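Local coordinates for protein gene product PA4716 (Pseudomonas aeruginosa, PDB 1U0K) that is of unknown function but is probably an isomerase, perhaps an epimerase, at residues A24-S30 with E48-P54. Sequence-based numbering, arbitrary orientation.
Sequences AVFDDAS and ESIFLLP
Two neighbouring parallel strands of a beta-alpha-beta unit meet here: 21-26 leads through helix 34-44 into 48-54, and the axes of 24-26 and 48-54 approach to 4.8 Å at 16°. Both are extended, and the register pairs Ala24 with Ser49, Val25 with Ile50 and Phe26 with Phe51, at CA-CA distances of 4.7, 5.0 and 4.8 Å. The hydrogen bonds alternate as parallel pairing demands: Ile50 N to Ala24 O, 3.0 Å; Phe26 N to Ile50 O, 2.9 Å; Leu52 N to Phe26 O, 2.9 Å. After Phe26 the first chain leaves strand geometry, Asp27 adopting phi/psi -77/-17, yet it turns back so that Ala29 N reaches Leu52 O at 2.8 Å.

On the face carrying Ala24, Phe26, Ser49 and Phe51, covered by helix 34-44, the two phenylalanines, both chi1 m, form an offset stack with centroids 4.5 Å apart and planes at 25°. Trp40 meets the Phe26 ring edge-to-face, while Ala29 CB packs 3.7 Å from Phe51 CB. The other face joins Val25 CG2 to Ile50 CG2 (3.7 Å), both side chains chi1 t, beneath helix 78-90. Glu48, the predicted active-site residue, starts the second segment, its carboxylate directed away from 24-30. Asp27, whose CA-CB bond points away from 48-54, forms a salt bridge with Arg6. At the far end Asp28 opens an Asx turn: its OD1 accepts from Ser30 N at 3.1 Å and from Ser30 OG at 2.8 Å, and lies 3.5 Å from Pro54 CD.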
loop_
_atom_site.group_PDB
_atom_site.type_symbol
_atom_site.label_atom_id
_atom_site.label_comp_id
_atom_site.label_asym_id
_atom_site.label_seq_id
_atom_site.Cartn_x
_atom_site.Cartn_y
_atom_site.Cartn_z
ATOM N N ALA A 24 4.895 8.256 -5.697
ATOM C CA ALA A 24 6.319 8.479 -5.471
ATOM C C ALA A 24 7.037 8.684 -6.801
ATOM O O ALA A 24 6.791 7.957 -7.764
ATOM C CB ALA A 24 6.951 7.342 -4.722
ATOM N N VAL A 25 7.913 9.686 -6.847
ATOM C CA VAL A 25 8.695 10.004 -8.035
ATOM C C VAL A 25 10.173 9.989 -7.693
ATOM O O VAL A 25 10.587 10.662 -6.765
ATOM C CB VAL A 25 8.354 11.409 -8.571
ATOM C CG1 VAL A 25 9.179 11.733 -9.831
ATOM C CG2 VAL A 25 6.866 11.552 -8.846
ATOM N N PHE A 26 10.956 9.218 -8.434
ATOM C CA PHE A 26 12.408 9.183 -8.301
ATOM C C PHE A 26 12.932 10.012 -9.477
ATOM O O PHE A 26 12.816 9.604 -10.619
ATOM C CB PHE A 26 12.929 7.739 -8.351
ATOM C CG PHE A 26 12.584 6.907 -7.141
ATOM C CD1 PHE A 26 11.277 6.538 -6.876
ATOM C CD2 PHE A 26 13.590 6.475 -6.271
ATOM C CE1 PHE A 26 10.968 5.755 -5.756
ATOM C CE2 PHE A 26 13.283 5.682 -5.177
ATOM C CZ PHE A 26 11.990 5.337 -4.919
ATOM N N ASP A 27 13.490 11.184 -9.204
ATOM C CA ASP A 27 13.854 12.093 -10.293
ATOM C C ASP A 27 15.130 11.722 -11.034
ATOM O O ASP A 27 15.359 12.218 -12.140
ATOM C CB ASP A 27 13.933 13.539 -9.804
ATOM C CG ASP A 27 15.070 13.768 -8.868
ATOM O OD1 ASP A 27 15.004 13.271 -7.740
ATOM O OD2 ASP A 27 16.068 14.438 -9.189
ATOM N N ASP A 28 15.954 10.863 -10.447
ATOM C CA ASP A 28 17.102 10.331 -11.166
ATOM C C ASP A 28 17.390 8.915 -10.691
ATOM O O ASP A 28 18.098 8.696 -9.696
ATOM C CB ASP A 28 18.322 11.235 -11.007
ATOM C CG ASP A 28 19.504 10.756 -11.820
ATOM O OD1 ASP A 28 19.462 9.626 -12.365
ATOM O OD2 ASP A 28 20.538 11.451 -11.964
ATOM N N ALA A 29 16.828 7.964 -11.428
ATOM C CA ALA A 29 16.895 6.553 -11.093
ATOM C C ALA A 29 17.984 5.839 -11.886
ATOM O O ALA A 29 17.936 4.616 -12.041
ATOM C CB ALA A 29 15.541 5.904 -11.352
ATOM N N SER A 30 18.970 6.597 -12.368
ATOM C CA SER A 30 20.048 6.046 -13.202
ATOM C C SER A 30 20.852 4.925 -12.535
ATOM O O SER A 30 21.415 4.087 -13.228
ATOM C CB SER A 30 21.015 7.159 -13.649
ATOM O OG SER A 30 20.373 8.092 -14.500
ATOM N N GLU A 48 1.210 3.587 -7.651
ATOM C CA GLU A 48 2.306 3.579 -8.622
ATOM C C GLU A 48 3.477 4.416 -8.127
ATOM O O GLU A 48 3.285 5.380 -7.381
ATOM C CB GLU A 48 1.826 4.117 -9.972
ATOM C CG GLU A 48 0.855 3.184 -10.661
ATOM C CD GLU A 48 0.375 3.682 -12.001
ATOM O OE1 GLU A 48 -0.400 4.649 -12.040
ATOM O OE2 GLU A 48 0.760 3.081 -13.027
ATOM N N SER A 49 4.681 3.991 -8.503
ATOM C CA SER A 49 5.888 4.823 -8.445
ATOM C C SER A 49 6.397 5.022 -9.873
ATOM O O SER A 49 6.230 4.157 -10.725
ATOM C CB SER A 49 6.994 4.192 -7.597
ATOM O OG SER A 49 6.690 4.211 -6.207
ATOM N N ILE A 50 7.020 6.172 -10.119
ATOM C CA ILE A 50 7.624 6.470 -11.416
ATOM C C ILE A 50 9.087 6.829 -11.222
ATOM O O ILE A 50 9.453 7.521 -10.264
ATOM C CB ILE A 50 6.839 7.590 -12.178
ATOM C CG1 ILE A 50 7.520 7.925 -13.507
ATOM C CG2 ILE A 50 6.647 8.841 -11.322
ATOM C CD1 ILE A 50 6.644 8.659 -14.465
ATOM N N PHE A 51 9.909 6.332 -12.137
ATOM C CA PHE A 51 11.366 6.445 -12.090
ATOM C C PHE A 51 11.815 7.167 -13.348
ATOM O O PHE A 51 11.492 6.727 -14.446
ATOM C CB PHE A 51 11.996 5.047 -12.005
ATOM C CG PHE A 51 11.605 4.293 -10.764
ATOM C CD1 PHE A 51 10.408 3.590 -10.726
ATOM C CD2 PHE A 51 12.401 4.317 -9.624
ATOM C CE1 PHE A 51 10.012 2.938 -9.578
ATOM C CE2 PHE A 51 11.991 3.668 -8.468
ATOM C CZ PHE A 51 10.797 2.974 -8.456
ATOM N N LEU A 52 12.516 8.282 -13.176
ATOM C CA LEU A 52 12.979 9.113 -14.291
ATOM C C LEU A 52 14.457 8.900 -14.567
ATOM O O LEU A 52 15.273 8.788 -13.658
ATOM C CB LEU A 52 12.706 10.591 -14.015
ATOM C CG LEU A 52 11.256 10.982 -13.694
ATOM C CD1 LEU A 52 11.108 12.489 -13.455
ATOM C CD2 LEU A 52 10.294 10.540 -14.786
ATOM N N LEU A 53 14.794 8.873 -15.851
ATOM C CA LEU A 53 16.165 8.670 -16.304
ATOM C C LEU A 53 16.538 9.884 -17.165
ATOM O O LEU A 53 16.055 10.021 -18.294
ATOM C CB LEU A 53 16.274 7.365 -17.081
ATOM C CG LEU A 53 15.711 6.151 -16.314
ATOM C CD1 LEU A 53 15.432 4.980 -17.230
ATOM C CD2 LEU A 53 16.662 5.754 -15.188
ATOM N N PRO A 54 17.360 10.779 -16.623
ATOM C CA PRO A 54 17.784 11.962 -17.377
ATOM C C PRO A 54 18.710 11.588 -18.528
ATOM O O PRO A 54 19.328 10.524 -18.547
ATOM C CB PRO A 54 18.534 12.805 -16.339
ATOM C CG PRO A 54 19.019 11.830 -15.341
ATOM C CD PRO A 54 17.976 10.741 -15.279
#